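Local atomic coordinates of glutathione S-transferase (Lodderomyces elongisporus, PDB entry 4IVF), a protein that binds two glutathione molecules per subunit and, as a glutathione S-transferase superfamily member, probably catalyses glutathione-dependent reactions. Residues G119-Q124 against T145-I150; V153-L158 against N196-L201; Y105-Y110 against R173-D178. All coordinates share one frame; numbering follows the deposited sequence.

How the contacts relate
All three contacts lie in the helical C-terminal part of the glutathione S-transferase fold and are built on its long helices. Contact 1 joins helix 102-131 to helix 137-159, contact 2 joins helix 137-159 to the start of helix 199-209, and contact 3 joins helix 102-131 to the start of helix 176-185. Along the chain, contact 3 opens first and contact 1 falls entirely between its two segments; contacts 2 and 3 interleave. Centres are about 15 Å apart for contacts 1 and 2 and for contacts 2 and 3, and about 19 Å for contacts 1 and 3. Contact 2 touches both others, through W198 and I157. Contact 1 alone holds glutathione-pocket residues, and all three reach the second subunit.

Contact 1 (G119-Q124 against T145-I150); sequences GPIQGQ and TDTKRI. With GSH (glutathione), chain T.
I121 meets D146, T147 and I150 with its whole branched side chain. Its CG1 lies 3.4 Å from D146 OD2, and its CG2 also leans on that oxygen; the two side chains cross at about a right angle. I150 arrives with its tip, CD1 standing 3.8 Å from I121 CB. On the other flank the T147 hydroxyl settles over the neighbouring backbone, OG1 3.5 Å from Q122 CA, while T147 CG2 touches Q122 CG. No hydrogen bond passes directly between the two segments, where the contact is made by side-chain packing.

These residues line two helices packed roughly antiparallel, 102-131 and 137-159, which follow one another in the C-terminal helical domain of the glutathione S-transferase fold. Their local axes approach to 8.8 Å and run 147° apart.

A second shell fixes the polar ends. D146 CG stands anti to the backbone N (chi1 -159°), which sets the carboxylate against I121. Its OD1 takes R149 NE, one turn along the same helix, in a salt bridge of 3.0 Å from the syn side. T147 OG1 bonds to Y143 O within its own helix. Q122 extends past T147, its amide bonded to Y151 OH, a polar link between the same two helices, and to W184 O, which ties the pair to helix 176-185.

The other side of 119-124 faces glutathione. Lacking a side chain, G123 brings CA within 3.3 Å of GSH O2. P120 CD lies 3.2 Å from GSH O32, a carboxylate oxygen. Q124 turns back to its own helix, NE2 bonding P120 O at 3.0 Å in the carbonyl plane; the same oxygen accepts from Q124 N. Q124 OE1 bonds Y143 and R142 of the second subunit, and that R142 also grips the glutathione.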
loop_
_atom_site.group_PDB
_atom_site.type_symbol
_atom_site.label_atom_id
_atom_site.label_comp_id
_atom_site.label_asym_id
_atom_site.label_seq_id
_atom_site.Cartn_x
_atom_site.Cartn_y
_atom_site.Cartn_z
ATOM N N GLY F 119 1.948 -7.634 -3.420
ATOM C CA GLY F 119 1.694 -8.439 -2.228
ATOM C C GLY F 119 0.277 -8.990 -2.107
ATOM O O GLY F 119 0.087 -10.194 -2.023
ATOM N N PRO F 120 -0.735 -8.109 -2.095
ATOM C CA PRO F 120 -2.109 -8.607 -2.004
ATOM C C PRO F 120 -2.477 -9.633 -3.072
ATOM O O PRO F 120 -3.097 -10.637 -2.730
ATOM C CB PRO F 120 -2.953 -7.331 -2.156
ATOM C CG PRO F 120 -2.084 -6.263 -1.538
ATOM C CD PRO F 120 -0.675 -6.639 -1.977
ATOM N N ILE F 121 -2.113 -9.397 -4.331
ATOM C CA ILE F 121 -2.497 -10.313 -5.402
ATOM C C ILE F 121 -1.726 -11.647 -5.359
ATOM O O ILE F 121 -2.315 -12.716 -5.502
ATOM C CB ILE F 121 -2.372 -9.643 -6.794
ATOM C CG1 ILE F 121 -3.438 -8.551 -6.948
ATOM C CG2 ILE F 121 -2.463 -10.675 -7.921
ATOM C CD1 ILE F 121 -4.871 -9.043 -6.767
ATOM N N GLN F 122 -0.415 -11.577 -5.159
ATOM C CA GLN F 122 0.392 -12.782 -5.097
ATOM C C GLN F 122 0.047 -13.579 -3.822
ATOM O O GLN F 122 0.192 -14.804 -3.773
ATOM C CB GLN F 122 1.882 -12.439 -5.136
ATOM C CG GLN F 122 2.779 -13.660 -5.254
ATOM C CD GLN F 122 4.251 -13.318 -5.451
ATOM O OE1 GLN F 122 4.602 -12.220 -5.898
ATOM N NE2 GLN F 122 5.120 -14.261 -5.119
ATOM N N GLY F 123 -0.411 -12.870 -2.796
ATOM C CA GLY F 123 -0.836 -13.507 -1.565
ATOM C C GLY F 123 -2.119 -14.277 -1.768
ATOM O O GLY F 123 -2.309 -15.322 -1.159
ATOM N N GLN F 124 -2.996 -13.781 -2.643
ATOM C CA GLN F 124 -4.245 -14.489 -2.925
ATOM C C GLN F 124 -3.958 -15.761 -3.690
ATOM O O GLN F 124 -4.540 -16.809 -3.410
ATOM C CB GLN F 124 -5.232 -13.637 -3.714
ATOM C CG GLN F 124 -5.680 -12.386 -3.005
ATOM C CD GLN F 124 -5.843 -12.596 -1.513
ATOM O OE1 GLN F 124 -6.708 -13.360 -1.070
ATOM N NE2 GLN F 124 -4.998 -11.923 -0.726
ATOM N N THR F 145 -2.684 -15.362 -12.886
ATOM C CA THR F 145 -2.700 -14.510 -14.074
ATOM C C THR F 145 -2.439 -13.044 -13.725
ATOM O O THR F 145 -1.658 -12.360 -14.392
ATOM C CB THR F 145 -4.032 -14.613 -14.837
ATOM O OG1 THR F 145 -4.165 -15.923 -15.394
ATOM C CG2 THR F 145 -4.067 -13.613 -15.965
ATOM N N ASP F 146 -3.082 -12.563 -12.670
ATOM C CA ASP F 146 -2.870 -11.182 -12.272
ATOM C C ASP F 146 -1.477 -10.993 -11.658
ATOM O O ASP F 146 -0.871 -9.931 -11.795
ATOM C CB ASP F 146 -3.976 -10.685 -11.343
ATOM C CG ASP F 146 -4.073 -9.165 -11.324
ATOM O OD1 ASP F 146 -4.053 -8.552 -12.413
ATOM O OD2 ASP F 146 -4.150 -8.583 -10.224
ATOM N N THR F 147 -0.955 -12.018 -10.996
ATOM C CA THR F 147 0.422 -11.945 -10.509
ATOM C C THR F 147 1.415 -11.730 -11.652
ATOM O O THR F 147 2.350 -10.922 -11.539
ATOM C CB THR F 147 0.815 -13.201 -9.734
ATOM O OG1 THR F 147 0.012 -13.299 -8.553
ATOM C CG2 THR F 147 2.274 -13.134 -9.332
ATOM N N LYS F 148 1.195 -12.443 -12.754
ATOM C CA LYS F 148 2.041 -12.316 -13.930
ATOM C C LYS F 148 1.871 -10.938 -14.563
ATOM O O LYS F 148 2.829 -10.381 -15.099
ATOM C CB LYS F 148 1.727 -13.410 -14.950
ATOM C CG LYS F 148 2.263 -14.779 -14.586
ATOM C CD LYS F 148 1.638 -15.828 -15.502
ATOM C CE LYS F 148 2.270 -17.191 -15.339
ATOM N NZ LYS F 148 1.466 -18.226 -16.057
ATOM N N ARG F 149 0.653 -10.398 -14.503
ATOM C CA ARG F 149 0.408 -9.059 -15.012
ATOM C C ARG F 149 1.319 -8.054 -14.297
ATOM O O ARG F 149 1.974 -7.229 -14.938
ATOM C CB ARG F 149 -1.060 -8.653 -14.828
ATOM C CG ARG F 149 -1.397 -7.325 -15.520
ATOM C CD ARG F 149 -2.725 -6.709 -15.056
ATOM N NE ARG F 149 -2.686 -6.245 -13.668
ATOM C CZ ARG F 149 -2.213 -5.059 -13.281
ATOM N NH1 ARG F 149 -1.719 -4.199 -14.172
ATOM N NH2 ARG F 149 -2.210 -4.738 -11.999
ATOM N N ILE F 150 1.365 -8.157 -12.969
ATOM C CA ILE F 150 2.071 -7.198 -12.125
ATOM C C ILE F 150 3.599 -7.221 -12.298
ATOM O O ILE F 150 4.254 -6.187 -12.273
ATOM C CB ILE F 150 1.672 -7.385 -10.641
ATOM C CG1 ILE F 150 0.252 -6.875 -10.423
ATOM C CG2 ILE F 150 2.609 -6.628 -9.718
ATOM C CD1 ILE F 150 -0.358 -7.355 -9.145
HETATM N N1 GSH T . -5.006 -14.092 6.528
HETATM C CA1 GSH T . -4.378 -14.804 5.442
HETATM C C1 GSH T . -5.396 -15.505 4.648
HETATM O O11 GSH T . -6.610 -15.335 4.902
HETATM O O12 GSH T . -5.061 -16.256 3.706
HETATM C CB1 GSH T . -3.277 -15.745 5.945
HETATM C CG1 GSH T . -2.182 -15.855 4.948
HETATM C CD1 GSH T . -1.339 -14.583 4.845
HETATM O OE1 GSH T . -1.279 -13.766 5.777
HETATM N N2 GSH T . -0.546 -14.290 3.595
HETATM C CA2 GSH T . 0.247 -13.073 3.507
HETATM C C2 GSH T . -0.376 -12.138 2.508
HETATM O O2 GSH T . -0.987 -12.591 1.550
HETATM C CB2 GSH T . 1.596 -13.388 3.043
HETATM S SG2 GSH T . 2.338 -14.608 4.068
HETATM N N3 GSH T . -0.250 -10.698 2.654
HETATM C CA3 GSH T . -0.862 -9.841 1.659
HETATM C C3 GSH T . -0.062 -8.615 1.468
HETATM O O31 GSH T . 1.179 -8.610 1.663
HETATM O O32 GSH T . -0.653 -7.558 1.112
#

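Contact 2 (V153-L158 against N196-L201)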
loop_
_atom_site.group_PDB
_atom_site.type_symbol
_atom_site.label_atom_id
_atom_site.label_comp_id
_atom_site.label_asym_id
_atom_site.label_seq_id
_atom_site.Cartn_x
_atom_site.Cartn_y
_atom_site.Cartn_z
ATOM N N VAL F 153 4.446 -5.455 -15.357
ATOM C CA VAL F 153 4.469 -4.011 -15.166
ATOM C C VAL F 153 5.817 -3.593 -14.588
ATOM O O VAL F 153 6.453 -2.655 -15.078
ATOM C CB VAL F 153 3.339 -3.540 -14.225
ATOM C CG1 VAL F 153 3.462 -2.042 -13.945
ATOM C CG2 VAL F 153 1.978 -3.876 -14.813
ATOM N N PHE F 154 6.257 -4.299 -13.550
ATOM C CA PHE F 154 7.592 -4.070 -13.000
ATOM C C PHE F 154 8.712 -4.249 -14.046
ATOM O O PHE F 154 9.755 -3.599 -13.958
ATOM C CB PHE F 154 7.849 -4.968 -11.792
ATOM C CG PHE F 154 7.238 -4.466 -10.504
ATOM C CD1 PHE F 154 7.699 -3.288 -9.906
ATOM C CD2 PHE F 154 6.233 -5.194 -9.862
ATOM C CE1 PHE F 154 7.144 -2.831 -8.694
ATOM C CE2 PHE F 154 5.670 -4.752 -8.653
ATOM C CZ PHE F 154 6.123 -3.571 -8.065
ATOM N N GLU F 155 8.497 -5.137 -15.022
ATOM C CA GLU F 155 9.448 -5.317 -16.116
ATOM C C GLU F 155 9.446 -4.072 -16.999
ATOM O O GLU F 155 10.501 -3.594 -17.408
ATOM C CB GLU F 155 9.098 -6.562 -16.931
ATOM C CG GLU F 155 10.029 -6.879 -18.074
ATOM C CD GLU F 155 11.412 -7.322 -17.619
ATOM O OE1 GLU F 155 11.647 -7.410 -16.397
ATOM O OE2 GLU F 155 12.267 -7.587 -18.493
ATOM N N ASP F 156 8.253 -3.556 -17.291
ATOM C CA ASP F 156 8.131 -2.317 -18.029
ATOM C C ASP F 156 8.810 -1.150 -17.288
ATOM O O ASP F 156 9.524 -0.353 -17.900
ATOM C CB ASP F 156 6.664 -1.989 -18.308
ATOM C CG ASP F 156 6.508 -0.830 -19.274
ATOM O OD1 ASP F 156 7.514 -0.483 -19.923
ATOM O OD2 ASP F 156 5.398 -0.270 -19.392
ATOM N N ILE F 157 8.588 -1.063 -15.979
ATOM C CA ILE F 157 9.186 -0.016 -15.154
ATOM C C ILE F 157 10.713 -0.040 -15.267
ATOM O O ILE F 157 11.351 0.998 -15.531
ATOM C CB ILE F 157 8.723 -0.130 -13.673
ATOM C CG1 ILE F 157 7.237 0.184 -13.579
ATOM C CG2 ILE F 157 9.487 0.829 -12.785
ATOM C CD1 ILE F 157 6.655 -0.031 -12.229
ATOM N N LEU F 158 11.289 -1.233 -15.118
ATOM C CA LEU F 158 12.727 -1.401 -15.275
ATOM C C LEU F 158 13.215 -0.987 -16.656
ATOM O O LEU F 158 14.304 -0.426 -16.783
ATOM C CB LEU F 158 13.138 -2.846 -15.002
ATOM C CG LEU F 158 13.126 -3.289 -13.544
ATOM C CD1 LEU F 158 13.438 -4.757 -13.467
ATOM C CD2 LEU F 158 14.135 -2.488 -12.744
ATOM N N ASN F 196 12.818 -15.359 -14.526
ATOM C CA ASN F 196 13.728 -15.101 -15.637
ATOM C C ASN F 196 13.005 -14.868 -16.953
ATOM O O ASN F 196 13.586 -14.331 -17.894
ATOM C CB ASN F 196 14.771 -16.211 -15.768
ATOM C CG ASN F 196 15.892 -16.052 -14.778
ATOM O OD1 ASN F 196 16.213 -14.938 -14.389
ATOM N ND2 ASN F 196 16.486 -17.161 -14.349
ATOM N N GLN F 197 11.728 -15.240 -17.006
ATOM C CA GLN F 197 10.914 -14.953 -18.183
ATOM C C GLN F 197 10.783 -13.436 -18.413
ATOM O O GLN F 197 10.503 -12.999 -19.523
ATOM C CB GLN F 197 9.540 -15.616 -18.069
ATOM C CG GLN F 197 8.580 -14.917 -17.114
ATOM C CD GLN F 197 7.367 -15.773 -16.791
ATOM O OE1 GLN F 197 6.283 -15.585 -17.351
ATOM N NE2 GLN F 197 7.551 -16.734 -15.894
ATOM N N TRP F 198 10.961 -12.646 -17.355
ATOM C CA TRP F 198 11.088 -11.195 -17.479
ATOM C C TRP F 198 12.565 -10.870 -17.301
ATOM O O TRP F 198 13.052 -10.770 -16.173
ATOM C CB TRP F 198 10.246 -10.464 -16.432
ATOM C CG TRP F 198 8.786 -10.856 -16.422
ATOM C CD1 TRP F 198 7.820 -10.438 -17.287
ATOM C CD2 TRP F 198 8.137 -11.737 -15.495
ATOM N NE1 TRP F 198 6.609 -11.005 -16.962
ATOM C CE2 TRP F 198 6.779 -11.807 -15.864
ATOM C CE3 TRP F 198 8.576 -12.483 -14.396
ATOM C CZ2 TRP F 198 5.858 -12.590 -15.170
ATOM C CZ3 TRP F 198 7.662 -13.250 -13.707
ATOM C CH2 TRP F 198 6.320 -13.300 -14.099
ATOM N N PRO F 199 13.293 -10.712 -18.424
ATOM C CA PRO F 199 14.761 -10.742 -18.382
ATOM C C PRO F 199 15.383 -9.605 -17.575
ATOM O O PRO F 199 16.383 -9.829 -16.899
ATOM C CB PRO F 199 15.166 -10.689 -19.867
ATOM C CG PRO F 199 13.978 -10.117 -20.570
ATOM C CD PRO F 199 12.773 -10.584 -19.799
ATOM N N LEU F 200 14.800 -8.413 -17.623
ATOM C CA LEU F 200 15.296 -7.317 -16.801
ATOM C C LEU F 200 15.109 -7.605 -15.299
ATOM O O LEU F 200 16.028 -7.402 -14.510
ATOM C CB LEU F 200 14.633 -5.995 -17.186
ATOM C CG LEU F 200 14.828 -5.497 -18.624
ATOM C CD1 LEU F 200 14.167 -4.158 -18.761
ATOM C CD2 LEU F 200 16.306 -5.410 -18.998
ATOM N N LEU F 201 13.931 -8.079 -14.912
ATOM C CA LEU F 201 13.706 -8.494 -13.522
ATOM C C LEU F 201 14.691 -9.586 -13.097
ATOM O O LEU F 201 15.244 -9.539 -11.995
ATOM C CB LEU F 201 12.276 -8.981 -13.326
ATOM C CG LEU F 201 11.180 -7.944 -13.103
ATOM C CD1 LEU F 201 9.828 -8.635 -13.080
ATOM C CD2 LEU F 201 11.404 -7.189 -11.794
#
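The E155 carboxylate and the W198 indole are turned 47° apart and cross obliquely, with E155 CB approaching the ring near its CD1. One indole face carries Q197 CG, 3.5 Å above the plane and over the ring centre; the ring also meets that of Y151 on helix 137-159. In this C-terminal glutathione S-transferase domain a side-chain carboxylate from helix 137-159 accepts the first N-H groups of helix 199-209, just after W198 at the N-cap position.

E155 leaves its helix with CG anti to the backbone N, then bends at chi2 (69°), which carries CD back toward the new helix. Both oxygens use their syn lone pairs: OE1 takes L201 N at 2.8 Å and OE2 takes L200 N, also at 2.8 Å. The grip is bidentate, each oxygen accepting one of two successive backbone N-H groups, and the positive end of the helix dipole would probably favour the charged form of the carboxylate. Carbon closes in around it, with L200 CB 3.1 Å from OE2 and W198 CB 3.4 Å from OE1.

Beyond this polar grip the joint is apolar. L158 and L201 cross at about a right angle, and L201 also packs on L181 of helix 176-185. L201 CD2 stands 3.6 Å from L158 CD1 and just touches F154 CB.

Contact 3 (Y105-Y110 against R173-D178); sequences YKTLEY and RYTVAD
A capping box formed by T175 and D178 starts helix 176-185, the N-capping motif well known at this helix of the glutathione S-transferase fold, and it is laid here against helix 102-131. T175 is the N-cap. Its backbone N gives a nearly straight bond to D178 OD1, 2.9 Å long with an N-H...O angle of 172°, met on the anti side and out of the carboxylate plane. T175 OG1 sits between the backbone N and the carbonyl carbon (chi1 57°), where it receives a weak capping bond of 3.4 Å from A177 N.

T107 reaches T175 tip to tip. Its OG1 lies 3.6 Å from T175 CG2, and its CG2 approaches T175 CB at 3.7 Å. The same T107 methyl touches V176 CG2 at 3.8 Å. The next residue, A177, sets CB against helix 102-131, 3.7 Å from T107 O and, one turn along that helix, 3.9 Å from Y110 CB; the Y110 ring leads away from the contact.

Around this, V176 packs on L82 and A86 of helix 78-89, while Y97 lies beside both threonines. Y105 and E109 on helix 102-131 bond to D87 and S76 of the second subunit.

Across the contact itself there is no hydrogen bond. With T175 N, W204 NE1 and L169 N all donating to it at a helix start, the buried D178 carboxylate is probably stabilised in its charged form. The cap thus finds its polar partners on its own side and the T107 hydroxyl bonds to E103 O, which leaves the face between T107 and Y110 and T175, V176 and A177 to methyl and CB packing.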
loop_
_atom_site.group_PDB
_atom_site.type_symbol
_atom_site.label_atom_id
_atom_site.label_comp_id
_atom_site.label_asym_id
_atom_site.label_seq_id
_atom_site.Cartn_x
_atom_site.Cartn_y
_atom_site.Cartn_z
ATOM N N TYR F 105 9.182 10.813 -4.931
ATOM C CA TYR F 105 7.805 10.436 -5.224
ATOM C C TYR F 105 7.621 9.209 -6.138
ATOM O O TYR F 105 6.712 8.409 -5.917
ATOM C CB TYR F 105 7.002 11.658 -5.691
ATOM C CG TYR F 105 6.806 12.616 -4.546
ATOM C CD1 TYR F 105 5.950 12.301 -3.488
ATOM C CD2 TYR F 105 7.522 13.807 -4.477
ATOM C CE1 TYR F 105 5.782 13.175 -2.411
ATOM C CE2 TYR F 105 7.364 14.686 -3.408
ATOM C CZ TYR F 105 6.498 14.364 -2.380
ATOM O OH TYR F 105 6.359 15.235 -1.324
ATOM N N LYS F 106 8.467 9.045 -7.150
ATOM C CA LYS F 106 8.380 7.830 -7.956
ATOM C C LYS F 106 8.687 6.591 -7.095
ATOM O O LYS F 106 8.091 5.553 -7.299
ATOM C CB LYS F 106 9.313 7.856 -9.180
ATOM C CG LYS F 106 9.027 8.960 -10.213
ATOM C CD LYS F 106 7.570 9.034 -10.670
ATOM C CE LYS F 106 7.114 7.810 -11.442
ATOM N NZ LYS F 106 5.771 8.031 -12.091
ATOM N N THR F 107 9.628 6.716 -6.160
ATOM C CA THR F 107 9.953 5.641 -5.230
ATOM C C THR F 107 8.706 5.274 -4.445
ATOM O O THR F 107 8.370 4.096 -4.277
ATOM C CB THR F 107 11.063 6.061 -4.236
ATOM O OG1 THR F 107 12.305 6.176 -4.937
ATOM C CG2 THR F 107 11.226 5.026 -3.124
ATOM N N LEU F 108 8.011 6.309 -4.000
ATOM C CA LEU F 108 6.783 6.157 -3.241
ATOM C C LEU F 108 5.694 5.495 -4.096
ATOM O O LEU F 108 4.997 4.586 -3.637
ATOM C CB LEU F 108 6.319 7.519 -2.719
ATOM C CG LEU F 108 5.448 7.495 -1.468
ATOM C CD1 LEU F 108 6.222 6.878 -0.307
ATOM C CD2 LEU F 108 4.969 8.907 -1.123
ATOM N N GLU F 109 5.555 5.941 -5.341
ATOM C CA GLU F 109 4.584 5.328 -6.237
ATOM C C GLU F 109 4.829 3.826 -6.450
ATOM O O GLU F 109 3.894 3.040 -6.500
ATOM C CB GLU F 109 4.559 6.050 -7.584
ATOM C CG GLU F 109 3.791 5.297 -8.662
ATOM C CD GLU F 109 3.803 6.021 -9.993
ATOM O OE1 GLU F 109 4.098 7.236 -10.001
ATOM O OE2 GLU F 109 3.511 5.378 -11.025
ATOM N N TYR F 110 6.084 3.420 -6.582
ATOM C CA TYR F 110 6.358 2.019 -6.867
ATOM C C TYR F 110 6.330 1.167 -5.585
ATOM O O TYR F 110 5.918 0.000 -5.605
ATOM C CB TYR F 110 7.672 1.876 -7.641
ATOM C CG TYR F 110 7.645 2.553 -9.000
ATOM C CD1 TYR F 110 6.452 2.684 -9.715
ATOM C CD2 TYR F 110 8.811 3.059 -9.572
ATOM C CE1 TYR F 110 6.434 3.310 -10.967
ATOM C CE2 TYR F 110 8.802 3.683 -10.810
ATOM C CZ TYR F 110 7.616 3.805 -11.501
ATOM O OH TYR F 110 7.618 4.430 -12.722
ATOM N N ARG F 173 19.908 4.047 -7.849
ATOM C CA ARG F 173 20.113 3.377 -6.575
ATOM C C ARG F 173 18.947 2.465 -6.236
ATOM O O ARG F 173 17.826 2.683 -6.689
ATOM C CB ARG F 173 20.345 4.407 -5.459
ATOM C CG ARG F 173 19.089 5.150 -5.012
ATOM C CD ARG F 173 19.415 6.525 -4.424
ATOM N NE ARG F 173 20.061 7.361 -5.430
ATOM C CZ ARG F 173 20.418 8.629 -5.257
ATOM N NH1 ARG F 173 20.184 9.254 -4.108
ATOM N NH2 ARG F 173 21.010 9.276 -6.254
ATOM N N TYR F 174 19.218 1.428 -5.452
ATOM C CA TYR F 174 18.138 0.648 -4.856
ATOM C C TYR F 174 17.412 1.525 -3.853
ATOM O O TYR F 174 18.028 2.301 -3.129
ATOM C CB TYR F 174 18.671 -0.599 -4.151
ATOM C CG TYR F 174 19.247 -1.638 -5.082
ATOM C CD1 TYR F 174 18.452 -2.249 -6.047
ATOM C CD2 TYR F 174 20.584 -2.025 -4.988
ATOM C CE1 TYR F 174 18.973 -3.211 -6.901
ATOM C CE2 TYR F 174 21.114 -2.983 -5.840
ATOM C CZ TYR F 174 20.300 -3.572 -6.790
ATOM O OH TYR F 174 20.805 -4.531 -7.631
ATOM N N THR F 175 16.094 1.434 -3.845
ATOM C CA THR F 175 15.287 2.135 -2.867
ATOM C C THR F 175 14.390 1.129 -2.141
ATOM O O THR F 175 14.477 -0.083 -2.388
ATOM C CB THR F 175 14.399 3.186 -3.546
ATOM O OG1 THR F 175 13.586 2.546 -4.543
ATOM C CG2 THR F 175 15.260 4.284 -4.190
ATOM N N VAL F 176 13.515 1.629 -1.269
ATOM C CA VAL F 176 12.603 0.752 -0.539
ATOM C C VAL F 176 11.663 0.047 -1.517
ATOM O O VAL F 176 11.148 -1.027 -1.228
ATOM C CB VAL F 176 11.774 1.514 0.542
ATOM C CG1 VAL F 176 12.656 1.953 1.706
ATOM C CG2 VAL F 176 11.060 2.714 -0.061
ATOM N N ALA F 177 11.441 0.649 -2.680
ATOM C CA ALA F 177 10.558 0.029 -3.655
ATOM C C ALA F 177 11.156 -1.292 -4.147
ATOM O O ALA F 177 10.459 -2.294 -4.244
ATOM C CB ALA F 177 10.270 0.977 -4.812
ATOM N N ASP F 178 12.454 -1.300 -4.427
ATOM C CA ASP F 178 13.129 -2.536 -4.822
ATOM C C ASP F 178 13.103 -3.566 -3.691
ATOM O O ASP F 178 12.835 -4.745 -3.907
ATOM C CB ASP F 178 14.580 -2.261 -5.225
ATOM C CG ASP F 178 14.696 -1.224 -6.322
ATOM O OD1 ASP F 178 14.711 -0.016 -6.008
ATOM O OD2 ASP F 178 14.768 -1.616 -7.501
#